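Local coordinates for protein beta-glucoside phosphorylase BglX (Unidentified, PDB 5VQE) that probably cleaves beta-glucosides with phosphate, as a family 3 glycoside hydrolase enzyme that binds a fluoroglucose in a pocket of its TIM-barrel domain, at residues L88-E94 and G140-E146; I38-D44 and A61-F67; L189-F195 and A235-A241. All coordinates share one frame; numbering follows the deposited sequence.

Interaction 1: L88-E94 and G140-E146; sequences LIACNLE and GVNWTYE. With G2F (2-deoxy-2-fluoro-alpha-D-glucopyranose), chain B.
Asn142 grips Ile89 twice: Ile89 N donates to the side-chain OD1 of Asn142 (2.8 Å, nearly straight at 165°), and Asn142 N donates to Ile89 O at 2.9 Å. The side chain can reach back to the neighbouring strand because CG stands between the backbone N and the carbonyl carbon (chi1 54°). This pair lies just ahead of the first bridge, Ala90 with Trp143, of two parallel strands, 88-91 and 143-144, neighbours in the TIM barrel of a family 3 enzyme and linked through helices 113-119 and 122-138 as a beta-alpha-beta unit. Further along, Cys91 N makes a weak bond to Trp143 O, and Tyr145 N donates to Cys91 O (3.1 Å). On one side of the sheet the methyl of Ala90 lies over a face of the Tyr145 ring, CB 3.4 Å from CZ, a CH-pi contact displaced toward the rim. Tyr145 in turn sets its CE1 over the centre of the Trp143 ring, whose NE1 bonds to Thr237. Flanking the strands, Leu93 CD1 meets Val141 CG1 tip to tip at 3.9 Å, with Cys91 CB against the same valine. At the pocket end the Asn92 amide lies at the edge of the Tyr145 ring, near O4 and O6 of the bound fluoroglucose. Glu94 and Glu146 come close here, their carboxylate planes almost perpendicular; Arg163 pairs with Glu94 and Lys193 with Glu146, which probably offsets the like charges. One water ties the two acids together, donating to Glu94 OE2 and to Glu146 OE2, each at 2.7 Å.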
loop_
_atom_site.group_PDB
_atom_site.type_symbol
_atom_site.label_atom_id
_atom_site.label_comp_id
_atom_site.label_asym_id
_atom_site.label_seq_id
_atom_site.Cartn_x
_atom_site.Cartn_y
_atom_site.Cartn_z
ATOM N N LEU A 88 19.363 -4.844 -2.380
ATOM C CA LEU A 88 17.974 -5.115 -2.032
ATOM C C LEU A 88 17.093 -4.519 -3.123
ATOM O O LEU A 88 17.323 -3.386 -3.562
ATOM C CB LEU A 88 17.618 -4.522 -0.672
ATOM C CG LEU A 88 18.370 -5.099 0.529
ATOM C CD1 LEU A 88 18.053 -4.287 1.753
ATOM C CD2 LEU A 88 18.024 -6.558 0.752
ATOM N N ILE A 89 16.122 -5.297 -3.597
ATOM C CA ILE A 89 15.244 -4.889 -4.691
ATOM C C ILE A 89 13.824 -4.879 -4.147
ATOM O O ILE A 89 13.248 -5.940 -3.874
ATOM C CB ILE A 89 15.373 -5.812 -5.912
ATOM C CG1 ILE A 89 16.796 -5.746 -6.478
ATOM C CG2 ILE A 89 14.388 -5.404 -6.995
ATOM C CD1 ILE A 89 17.081 -6.770 -7.545
ATOM N N ALA A 90 13.262 -3.685 -3.990
ATOM C CA ALA A 90 11.975 -3.498 -3.344
ATOM C C ALA A 90 10.865 -3.229 -4.356
ATOM O O ALA A 90 11.110 -2.866 -5.510
ATOM C CB ALA A 90 12.047 -2.343 -2.342
ATOM N N CYS A 91 9.629 -3.427 -3.898
ATOM C CA CYS A 91 8.440 -3.167 -4.698
ATOM C C CYS A 91 7.256 -2.970 -3.753
ATOM O O CYS A 91 7.176 -3.630 -2.708
ATOM C CB CYS A 91 8.176 -4.326 -5.677
ATOM S SG CYS A 91 7.064 -3.937 -7.065
ATOM N N ASN A 92 6.337 -2.071 -4.129
ATOM C CA ASN A 92 5.087 -1.855 -3.398
ATOM C C ASN A 92 4.057 -2.904 -3.832
ATOM O O ASN A 92 3.047 -2.602 -4.471
ATOM C CB ASN A 92 4.531 -0.452 -3.648
ATOM C CG ASN A 92 5.324 0.645 -2.961
ATOM O OD1 ASN A 92 5.753 1.630 -3.593
ATOM N ND2 ASN A 92 5.482 0.514 -1.664
ATOM N N LEU A 93 4.312 -4.157 -3.451
ATOM C CA LEU A 93 3.419 -5.261 -3.815
ATOM C C LEU A 93 2.294 -5.338 -2.784
ATOM O O LEU A 93 2.285 -6.168 -1.877
ATOM C CB LEU A 93 4.195 -6.564 -3.918
ATOM C CG LEU A 93 5.232 -6.603 -5.035
ATOM C CD1 LEU A 93 6.369 -7.535 -4.656
ATOM C CD2 LEU A 93 4.590 -7.033 -6.356
ATOM N N GLU A 94 1.311 -4.457 -2.961
ATOM C CA GLU A 94 0.262 -4.217 -1.981
ATOM C C GLU A 94 -0.945 -5.135 -2.158
ATOM O O GLU A 94 -1.555 -5.542 -1.166
ATOM C CB GLU A 94 -0.178 -2.754 -2.083
ATOM C CG GLU A 94 -1.207 -2.302 -1.079
ATOM C CD GLU A 94 -1.650 -0.877 -1.353
ATOM O OE1 GLU A 94 -2.658 -0.689 -2.075
ATOM O OE2 GLU A 94 -0.963 0.054 -0.880
ATOM N N GLY A 140 12.900 -11.053 -9.408
ATOM C CA GLY A 140 14.064 -10.597 -8.672
ATOM C C GLY A 140 13.779 -9.740 -7.457
ATOM O O GLY A 140 14.724 -9.381 -6.747
ATOM N N VAL A 141 12.520 -9.396 -7.190
ATOM C CA VAL A 141 12.190 -8.624 -6.002
ATOM C C VAL A 141 12.468 -9.464 -4.764
ATOM O O VAL A 141 12.062 -10.634 -4.678
ATOM C CB VAL A 141 10.723 -8.166 -6.049
ATOM C CG1 VAL A 141 10.313 -7.519 -4.729
ATOM C CG2 VAL A 141 10.509 -7.202 -7.190
ATOM N N ASN A 142 13.160 -8.871 -3.788
ATOM C CA ASN A 142 13.439 -9.550 -2.529
ATOM C C ASN A 142 12.963 -8.762 -1.313
ATOM O O ASN A 142 13.281 -9.146 -0.181
ATOM C CB ASN A 142 14.935 -9.868 -2.407
ATOM C CG ASN A 142 15.829 -8.655 -2.592
ATOM O OD1 ASN A 142 15.533 -7.553 -2.124
ATOM N ND2 ASN A 142 16.957 -8.865 -3.271
ATOM N N TRP A 143 12.178 -7.705 -1.512
ATOM C CA TRP A 143 11.755 -6.821 -0.428
ATOM C C TRP A 143 10.417 -6.211 -0.823
ATOM O O TRP A 143 10.356 -5.452 -1.789
ATOM C CB TRP A 143 12.805 -5.737 -0.203
ATOM C CG TRP A 143 12.655 -4.896 1.027
ATOM C CD1 TRP A 143 11.789 -5.081 2.072
ATOM C CD2 TRP A 143 13.420 -3.731 1.343
ATOM N NE1 TRP A 143 11.975 -4.093 3.018
ATOM C CE2 TRP A 143 12.972 -3.255 2.588
ATOM C CE3 TRP A 143 14.447 -3.042 0.688
ATOM C CZ2 TRP A 143 13.514 -2.114 3.187
ATOM C CZ3 TRP A 143 14.973 -1.911 1.282
ATOM C CH2 TRP A 143 14.517 -1.470 2.523
ATOM N N THR A 144 9.348 -6.537 -0.107
ATOM C CA THR A 144 8.063 -5.892 -0.336
ATOM C C THR A 144 7.840 -4.862 0.759
ATOM O O THR A 144 8.050 -5.151 1.943
ATOM C CB THR A 144 6.900 -6.884 -0.388
ATOM O OG1 THR A 144 5.707 -6.175 -0.734
ATOM C CG2 THR A 144 6.679 -7.594 0.936
ATOM N N TYR A 145 7.475 -3.649 0.350
ATOM C CA TYR A 145 7.206 -2.563 1.283
ATOM C C TYR A 145 5.808 -2.729 1.872
ATOM O O TYR A 145 4.969 -1.833 1.759
ATOM C CB TYR A 145 7.327 -1.210 0.577
ATOM C CG TYR A 145 8.723 -0.718 0.271
ATOM C CD1 TYR A 145 9.810 -1.055 1.070
ATOM C CD2 TYR A 145 8.942 0.137 -0.804
ATOM C CE1 TYR A 145 11.074 -0.565 0.797
ATOM C CE2 TYR A 145 10.200 0.633 -1.079
ATOM C CZ TYR A 145 11.260 0.286 -0.280
ATOM O OH TYR A 145 12.509 0.796 -0.577
ATOM N N GLU A 146 5.539 -3.893 2.449
ATOM C CA GLU A 146 4.236 -4.238 2.998
ATOM C C GLU A 146 4.461 -5.261 4.103
ATOM O O GLU A 146 5.483 -5.952 4.109
ATOM C CB GLU A 146 3.314 -4.827 1.925
ATOM C CG GLU A 146 3.382 -4.189 0.540
ATOM C CD GLU A 146 2.662 -2.861 0.421
ATOM O OE1 GLU A 146 1.783 -2.557 1.259
ATOM O OE2 GLU A 146 2.978 -2.116 -0.539
HETATM C C1 G2F B . 6.155 6.331 0.789
HETATM C C2 G2F B . 4.756 5.667 1.002
HETATM C C3 G2F B . 4.978 4.141 1.223
HETATM C C4 G2F B . 5.787 3.576 0.015
HETATM C C5 G2F B . 7.136 4.366 -0.082
HETATM C C6 G2F B . 7.975 3.893 -1.335
HETATM O O3 G2F B . 3.721 3.518 1.177
HETATM O O4 G2F B . 6.115 2.246 0.317
HETATM O O5 G2F B . 6.836 5.736 -0.289
HETATM O O6 G2F B . 7.154 3.956 -2.466
HETATM F F2 G2F B . 4.159 6.185 2.098
HETATM O O HOH W 1 1.703 0.262 -0.781
HETATM O O HOH W 2 -0.225 -5.365 1.223
#

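Interaction 2: I38-D44 and A61-F67; sequences ICEIIWD and AVMYRPF
Strands 38-42 and 61-64 are parallel neighbours in the TIM barrel, their short axes 4.3 Å apart and 28° from parallel. Backbone bonds stitch them in register: Glu40 N donates to Ala61 O (3.0 Å), Met63 N to Glu40 O, Ile42 N to Met63 O, and Arg65 N to Ile42 O at 2.9 Å. Cys39, Ala61, Ile41 and Met63 share one face of the sheet, where Cys39 CB meets Ala61 CB at 3.9 Å and Met63 turns its bent chain so that CE approaches Ile41; Met63 also touches the bound sugar. The other face carries Val62, Ile42 and Tyr64. Ile42 sends CD1 against Val62 CG1 (3.6 Å), while its CG2 branch, anti to the backbone N, runs alongside Tyr64 CD1. Beyond the strands, the folded side chain of Arg65 lays CG against Ile41 CD1 at 3.7 Å. Asp44 crosses Phe67 at about a right angle, its CB over one face of the ring and 3.5 Å from CG, a CH-pi contact; its carboxylate turns to Arg71. Phe67 CE1 packs near Ile42 CG2, and its ring meets that of Phe75. An alanine in place of Phe67 has no ring for Asp44 CB to lie over, and would probably leave a gap there and beside Ile42 CG2. Strand 88-91 flanks the pair beyond 61-64, and strand 316-317 beyond 38-42. Helix 69-82 packs on Ile42, Tyr64 and Phe67, and helix 322-335 meets Ile38 through Phe326 and Leu329.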
loop_
_atom_site.group_PDB
_atom_site.type_symbol
_atom_site.label_atom_id
_atom_site.label_comp_id
_atom_site.label_asym_id
_atom_site.label_seq_id
_atom_site.Cartn_x
_atom_site.Cartn_y
_atom_site.Cartn_z
ATOM N N ILE A 38 21.188 4.446 0.575
ATOM C CA ILE A 38 20.230 5.045 -0.354
ATOM C C ILE A 38 19.533 3.954 -1.154
ATOM O O ILE A 38 20.185 3.078 -1.734
ATOM C CB ILE A 38 20.917 6.045 -1.303
ATOM C CG1 ILE A 38 21.477 7.229 -0.516
ATOM C CG2 ILE A 38 19.926 6.552 -2.357
ATOM C CD1 ILE A 38 22.428 8.113 -1.315
ATOM N N CYS A 39 18.208 4.016 -1.195
ATOM C CA CYS A 39 17.418 3.277 -2.169
ATOM C C CYS A 39 17.006 4.222 -3.288
ATOM O O CYS A 39 16.444 5.290 -3.024
ATOM C CB CYS A 39 16.175 2.665 -1.527
ATOM S SG CYS A 39 15.137 1.852 -2.731
ATOM N N GLU A 40 17.274 3.825 -4.529
ATOM C CA GLU A 40 16.921 4.619 -5.700
ATOM C C GLU A 40 15.712 4.033 -6.418
ATOM O O GLU A 40 15.608 2.815 -6.593
ATOM C CB GLU A 40 18.100 4.697 -6.669
ATOM C CG GLU A 40 19.149 5.713 -6.288
ATOM C CD GLU A 40 18.631 7.147 -6.379
ATOM O OE1 GLU A 40 17.968 7.495 -7.379
ATOM O OE2 GLU A 40 18.866 7.922 -5.432
ATOM N N ILE A 41 14.813 4.907 -6.861
ATOM C CA ILE A 41 13.629 4.481 -7.596
ATOM C C ILE A 41 14.006 4.197 -9.044
ATOM O O ILE A 41 14.911 4.816 -9.608
ATOM C CB ILE A 41 12.516 5.547 -7.493
ATOM C CG1 ILE A 41 11.161 4.938 -7.852
ATOM C CG2 ILE A 41 12.820 6.754 -8.377
ATOM C CD1 ILE A 41 9.987 5.847 -7.514
ATOM N N ILE A 42 13.302 3.250 -9.658
ATOM C CA ILE A 42 13.557 2.865 -11.039
ATOM C C ILE A 42 12.236 2.794 -11.791
ATOM O O ILE A 42 11.266 2.198 -11.309
ATOM C CB ILE A 42 14.321 1.530 -11.115
ATOM C CG1 ILE A 42 15.785 1.794 -10.763
ATOM C CG2 ILE A 42 14.197 0.895 -12.499
ATOM C CD1 ILE A 42 16.631 0.592 -10.670
ATOM N N TRP A 43 12.206 3.407 -12.972
ATOM C CA TRP A 43 11.065 3.374 -13.876
ATOM C C TRP A 43 11.545 2.891 -15.237
ATOM O O TRP A 43 12.736 2.955 -15.555
ATOM C CB TRP A 43 10.384 4.753 -14.042
ATOM C CG TRP A 43 10.983 5.900 -13.252
ATOM C CD1 TRP A 43 12.296 6.277 -13.206
ATOM C CD2 TRP A 43 10.272 6.835 -12.426
ATOM N NE1 TRP A 43 12.450 7.369 -12.390
ATOM C CE2 TRP A 43 11.223 7.736 -11.902
ATOM C CE3 TRP A 43 8.928 6.995 -12.073
ATOM C CZ2 TRP A 43 10.871 8.777 -11.044
ATOM C CZ3 TRP A 43 8.583 8.033 -11.220
ATOM C CH2 TRP A 43 9.550 8.908 -10.717
ATOM N N ASP A 44 10.606 2.407 -16.042
ATOM C CA ASP A 44 10.896 1.942 -17.400
ATOM C C ASP A 44 10.182 2.873 -18.383
ATOM O O ASP A 44 9.017 2.673 -18.723
ATOM C CB ASP A 44 10.467 0.491 -17.596
ATOM C CG ASP A 44 10.919 -0.074 -18.945
ATOM O OD1 ASP A 44 10.514 -1.205 -19.292
ATOM O OD2 ASP A 44 11.698 0.604 -19.647
ATOM N N ALA A 61 20.060 -0.174 -2.472
ATOM C CA ALA A 61 18.809 -0.801 -2.883
ATOM C C ALA A 61 18.196 -0.010 -4.030
ATOM O O ALA A 61 18.586 1.125 -4.303
ATOM C CB ALA A 61 17.817 -0.887 -1.715
ATOM N N VAL A 62 17.237 -0.643 -4.715
ATOM C CA VAL A 62 16.366 0.030 -5.666
ATOM C C VAL A 62 14.938 -0.426 -5.406
ATOM O O VAL A 62 14.702 -1.474 -4.802
ATOM C CB VAL A 62 16.745 -0.246 -7.136
ATOM C CG1 VAL A 62 18.146 0.243 -7.425
ATOM C CG2 VAL A 62 16.627 -1.730 -7.453
ATOM N N MET A 63 13.983 0.381 -5.869
ATOM C CA MET A 63 12.574 0.004 -5.907
ATOM C C MET A 63 12.060 0.148 -7.332
ATOM O O MET A 63 12.290 1.176 -7.975
ATOM C CB MET A 63 11.713 0.864 -4.975
ATOM C CG MET A 63 10.296 0.282 -4.798
ATOM S SD MET A 63 8.989 1.435 -4.320
ATOM C CE MET A 63 8.728 2.290 -5.869
ATOM N N TYR A 64 11.372 -0.881 -7.821
ATOM C CA TYR A 64 10.756 -0.852 -9.142
ATOM C C TYR A 64 9.374 -0.218 -9.029
ATOM O O TYR A 64 8.539 -0.672 -8.238
ATOM C CB TYR A 64 10.614 -2.257 -9.737
ATOM C CG TYR A 64 11.903 -3.007 -10.018
ATOM C CD1 TYR A 64 13.069 -2.336 -10.343
ATOM C CD2 TYR A 64 11.941 -4.392 -9.975
ATOM C CE1 TYR A 64 14.235 -3.018 -10.604
ATOM C CE2 TYR A 64 13.112 -5.087 -10.233
ATOM C CZ TYR A 64 14.253 -4.390 -10.551
ATOM O OH TYR A 64 15.420 -5.064 -10.810
ATOM N N ARG A 65 9.143 0.839 -9.804
ATOM C CA ARG A 65 7.791 1.276 -10.112
ATOM C C ARG A 65 7.115 0.217 -10.968
ATOM O O ARG A 65 7.771 -0.704 -11.460
ATOM C CB ARG A 65 7.813 2.614 -10.842
ATOM C CG ARG A 65 8.162 3.805 -9.956
ATOM C CD ARG A 65 7.050 4.140 -8.954
ATOM N NE ARG A 65 5.735 4.247 -9.581
ATOM C CZ ARG A 65 5.377 5.227 -10.405
ATOM N NH1 ARG A 65 6.235 6.189 -10.717
ATOM N NH2 ARG A 65 4.158 5.241 -10.927
ATOM N N PRO A 66 5.802 0.317 -11.172
ATOM C CA PRO A 66 5.116 -0.698 -11.985
ATOM C C PRO A 66 5.466 -0.601 -13.458
ATOM O O PRO A 66 5.093 0.357 -14.144
ATOM C CB PRO A 66 3.625 -0.407 -11.753
ATOM C CG PRO A 66 3.562 0.491 -10.580
ATOM C CD PRO A 66 4.850 1.261 -10.566
ATOM N N PHE A 67 6.218 -1.576 -13.942
ATOM C CA PHE A 67 6.348 -1.815 -15.367
ATOM C C PHE A 67 6.320 -3.332 -15.561
ATOM O O PHE A 67 5.982 -4.080 -14.640
ATOM C CB PHE A 67 7.591 -1.105 -15.925
ATOM C CG PHE A 67 8.867 -1.402 -15.187
ATOM C CD1 PHE A 67 9.276 -0.603 -14.131
ATOM C CD2 PHE A 67 9.672 -2.452 -15.575
ATOM C CE1 PHE A 67 10.455 -0.862 -13.461
ATOM C CE2 PHE A 67 10.859 -2.717 -14.908
ATOM C CZ PHE A 67 11.249 -1.920 -13.848
#

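Interaction 3: L189-F195 and A235-A241; sequences LTTIKHF and AETLMSA. With G2F (2-deoxy-2-fluoro-alpha-D-glucopyranose), chain B.
Glu236 OE1 takes two hydrogen bonds from Thr190, one from OG1 (2.8 Å), nearly along the C-O axis, and one from N (3.1 Å), from above the carboxylate plane. The other oxygen, OE2, pairs with Arg184. Thr237 answers in the opposite sense, its OG1 donating to Thr190 O (2.8 Å) from above the carbonyl plane. Backbone bonds continue the pairing: Ile192 N to Thr237 O, Met239 N to Ile192 O (3.0 Å), Phe195 N to Met239 O, and Ala241 N to Phe195 O. These are parallel barrel strands, and between Ile192 and Phe195 the register slips by one residue, a beta bulge beside the cis peptide that precedes His194. Apolar contacts fill the face of Ile192 and Leu238: Ile192 CD1 meets Leu238 CD1 at 3.8 Å, and Leu238 CD2 lies against Phe195 CB. Most sugar contacts come from the bulge. Lys193, extended beyond CG, donates through NZ to O3 and O4 of the fluoroglucose; NZ also bonds to Tyr145 O and pairs with Glu146. His194 NE2 shares a hydrogen bond with O3 (2.8 Å, 168°). Asp150 holds His194 ND1, and from the facing strand Met239 CE reaches sugar O4 at 3.5 Å.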
loop_
_atom_site.group_PDB
_atom_site.type_symbol
_atom_site.label_atom_id
_atom_site.label_comp_id
_atom_site.label_asym_id
_atom_site.label_seq_id
_atom_site.Cartn_x
_atom_site.Cartn_y
_atom_site.Cartn_z
ATOM N N LEU A 189 11.585 -10.225 2.016
ATOM C CA LEU A 189 11.503 -9.437 3.234
ATOM C C LEU A 189 10.226 -8.602 3.242
ATOM O O LEU A 189 9.761 -8.129 2.199
ATOM C CB LEU A 189 12.719 -8.521 3.344
ATOM C CG LEU A 189 14.108 -9.158 3.295
ATOM C CD1 LEU A 189 15.194 -8.078 3.224
ATOM C CD2 LEU A 189 14.333 -10.059 4.490
ATOM N N THR A 190 9.660 -8.409 4.434
ATOM C CA THR A 190 8.482 -7.570 4.599
ATOM C C THR A 190 8.817 -6.288 5.355
ATOM O O THR A 190 9.864 -6.166 6.002
ATOM C CB THR A 190 7.360 -8.309 5.338
ATOM O OG1 THR A 190 7.734 -8.516 6.703
ATOM C CG2 THR A 190 7.046 -9.640 4.667
ATOM N N THR A 191 7.891 -5.330 5.258
ATOM C CA THR A 191 8.054 -3.975 5.784
ATOM C C THR A 191 6.750 -3.566 6.441
ATOM O O THR A 191 5.755 -3.361 5.741
ATOM C CB THR A 191 8.379 -2.986 4.665
ATOM O OG1 THR A 191 9.411 -3.518 3.833
ATOM C CG2 THR A 191 8.818 -1.618 5.233
ATOM N N ILE A 192 6.739 -3.408 7.758
ATOM C CA ILE A 192 5.557 -2.843 8.403
ATOM C C ILE A 192 5.606 -1.324 8.299
ATOM O O ILE A 192 6.642 -0.701 8.565
ATOM C CB ILE A 192 5.436 -3.318 9.861
ATOM C CG1 ILE A 192 6.733 -3.093 10.655
ATOM C CG2 ILE A 192 5.000 -4.784 9.888
ATOM C CD1 ILE A 192 6.616 -3.500 12.140
ATOM N N LYS A 193 4.482 -0.729 7.888
ATOM C CA LYS A 193 4.359 0.704 7.636
ATOM C C LYS A 193 2.928 1.112 7.960
ATOM O O LYS A 193 2.037 0.262 8.014
ATOM C CB LYS A 193 4.731 1.043 6.179
ATOM C CG LYS A 193 3.777 0.489 5.115
ATOM C CD LYS A 193 4.318 0.741 3.704
ATOM C CE LYS A 193 3.282 0.457 2.632
ATOM N NZ LYS A 193 3.832 0.524 1.239
ATOM N N HIS A 194 2.679 2.408 8.187
ATOM C CA HIS A 194 3.623 3.527 8.150
ATOM C C HIS A 194 3.851 4.064 9.573
ATOM O O HIS A 194 2.951 4.642 10.167
ATOM C CB HIS A 194 3.073 4.659 7.275
ATOM C CG HIS A 194 2.732 4.245 5.874
ATOM N ND1 HIS A 194 1.493 3.746 5.525
ATOM C CD2 HIS A 194 3.457 4.279 4.730
ATOM C CE1 HIS A 194 1.474 3.479 4.229
ATOM N NE2 HIS A 194 2.651 3.799 3.721
ATOM N N PHE A 195 5.029 3.870 10.111
ATOM C CA PHE A 195 5.279 4.210 11.506
ATOM C C PHE A 195 5.475 5.720 11.646
ATOM O O PHE A 195 6.167 6.333 10.827
ATOM C CB PHE A 195 6.507 3.454 11.995
ATOM C CG PHE A 195 6.985 3.860 13.366
ATOM C CD1 PHE A 195 7.985 4.801 13.509
ATOM C CD2 PHE A 195 6.470 3.254 14.507
ATOM C CE1 PHE A 195 8.438 5.168 14.761
ATOM C CE2 PHE A 195 6.920 3.623 15.764
ATOM C CZ PHE A 195 7.901 4.581 15.884
ATOM N N ALA A 235 8.944 -9.309 12.028
ATOM C CA ALA A 235 9.019 -8.334 10.952
ATOM C C ALA A 235 10.465 -7.931 10.693
ATOM O O ALA A 235 11.195 -7.547 11.614
ATOM C CB ALA A 235 8.178 -7.114 11.310
ATOM N N GLU A 236 10.884 -8.034 9.429
ATOM C CA GLU A 236 12.288 -7.835 9.094
ATOM C C GLU A 236 12.641 -6.359 8.997
ATOM O O GLU A 236 13.716 -5.951 9.449
ATOM C CB GLU A 236 12.628 -8.536 7.786
ATOM C CG GLU A 236 12.463 -10.047 7.838
ATOM C CD GLU A 236 11.071 -10.517 7.487
ATOM O OE1 GLU A 236 10.175 -9.670 7.253
ATOM O OE2 GLU A 236 10.873 -11.751 7.445
ATOM N N THR A 237 11.757 -5.551 8.413
ATOM C CA THR A 237 12.030 -4.143 8.195
ATOM C C THR A 237 10.792 -3.342 8.572
ATOM O O THR A 237 9.682 -3.879 8.667
ATOM C CB THR A 237 12.438 -3.840 6.741
ATOM O OG1 THR A 237 11.279 -3.788 5.894
ATOM C CG2 THR A 237 13.426 -4.892 6.200
ATOM N N LEU A 238 11.010 -2.050 8.798
ATOM C CA LEU A 238 9.973 -1.115 9.200
ATOM C C LEU A 238 10.196 0.197 8.464
ATOM O O LEU A 238 11.339 0.634 8.290
ATOM C CB LEU A 238 9.994 -0.908 10.719
ATOM C CG LEU A 238 9.079 0.151 11.335
ATOM C CD1 LEU A 238 8.637 -0.300 12.710
ATOM C CD2 LEU A 238 9.786 1.499 11.427
ATOM N N MET A 239 9.113 0.821 8.029
ATOM C CA MET A 239 9.192 2.080 7.297
ATOM C C MET A 239 8.725 3.214 8.199
ATOM O O MET A 239 7.565 3.243 8.629
ATOM C CB MET A 239 8.365 2.036 6.013
ATOM C CG MET A 239 8.498 3.305 5.181
ATOM S SD MET A 239 7.647 3.235 3.598
ATOM C CE MET A 239 8.723 2.168 2.673
ATOM N N SER A 240 9.633 4.142 8.480
ATOM C CA SER A 240 9.339 5.318 9.291
ATOM C C SER A 240 8.895 6.456 8.380
ATOM O O SER A 240 9.661 6.912 7.523
ATOM C CB SER A 240 10.568 5.713 10.110
ATOM O OG SER A 240 10.258 6.765 11.021
ATOM N N ALA A 241 7.665 6.909 8.558
ATOM C CA ALA A 241 7.026 7.797 7.604
ATOM C C ALA A 241 6.990 9.218 8.146
ATOM O O ALA A 241 7.487 9.513 9.232
ATOM C CB ALA A 241 5.627 7.288 7.262
HETATM C C1 G2F B . 6.155 6.331 0.789
HETATM C C2 G2F B . 4.756 5.667 1.002
HETATM C C3 G2F B . 4.978 4.141 1.223
HETATM C C4 G2F B . 5.787 3.576 0.015
HETATM C C5 G2F B . 7.136 4.366 -0.082
HETATM C C6 G2F B . 7.975 3.893 -1.335
HETATM O O3 G2F B . 3.721 3.518 1.177
HETATM O O4 G2F B . 6.115 2.246 0.317
HETATM O O5 G2F B . 6.836 5.736 -0.289
HETATM O O6 G2F B . 7.154 3.956 -2.466
HETATM F F2 G2F B . 4.159 6.185 2.098
#

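How the interactions relate
Along the chain interaction 2 comes first, then 1, then 3, as parts of one barrel wall. Interactions 1 and 2 share a sheet, since strand 88-91 lies beside 61-64, bonded through Ala90 N to Val62 O. Interaction 3 continues the wall from the other edge of interaction 1, where Glu146 O meets Thr191 N; interactions 2 and 3 do not touch, their centres about 17 Å apart. All three are largely buried, and interaction 3 wholly so; interaction 2 alone has an exposed residue, Trp43. The chemistry of interaction 2 is mostly backbone bonds and apolar side chains, whereas interaction 1 brings Asn92 and Tyr145, and interaction 3 Lys193, His194 and Met239, to the sugar, with Glu146 behind as a partner of Lys193.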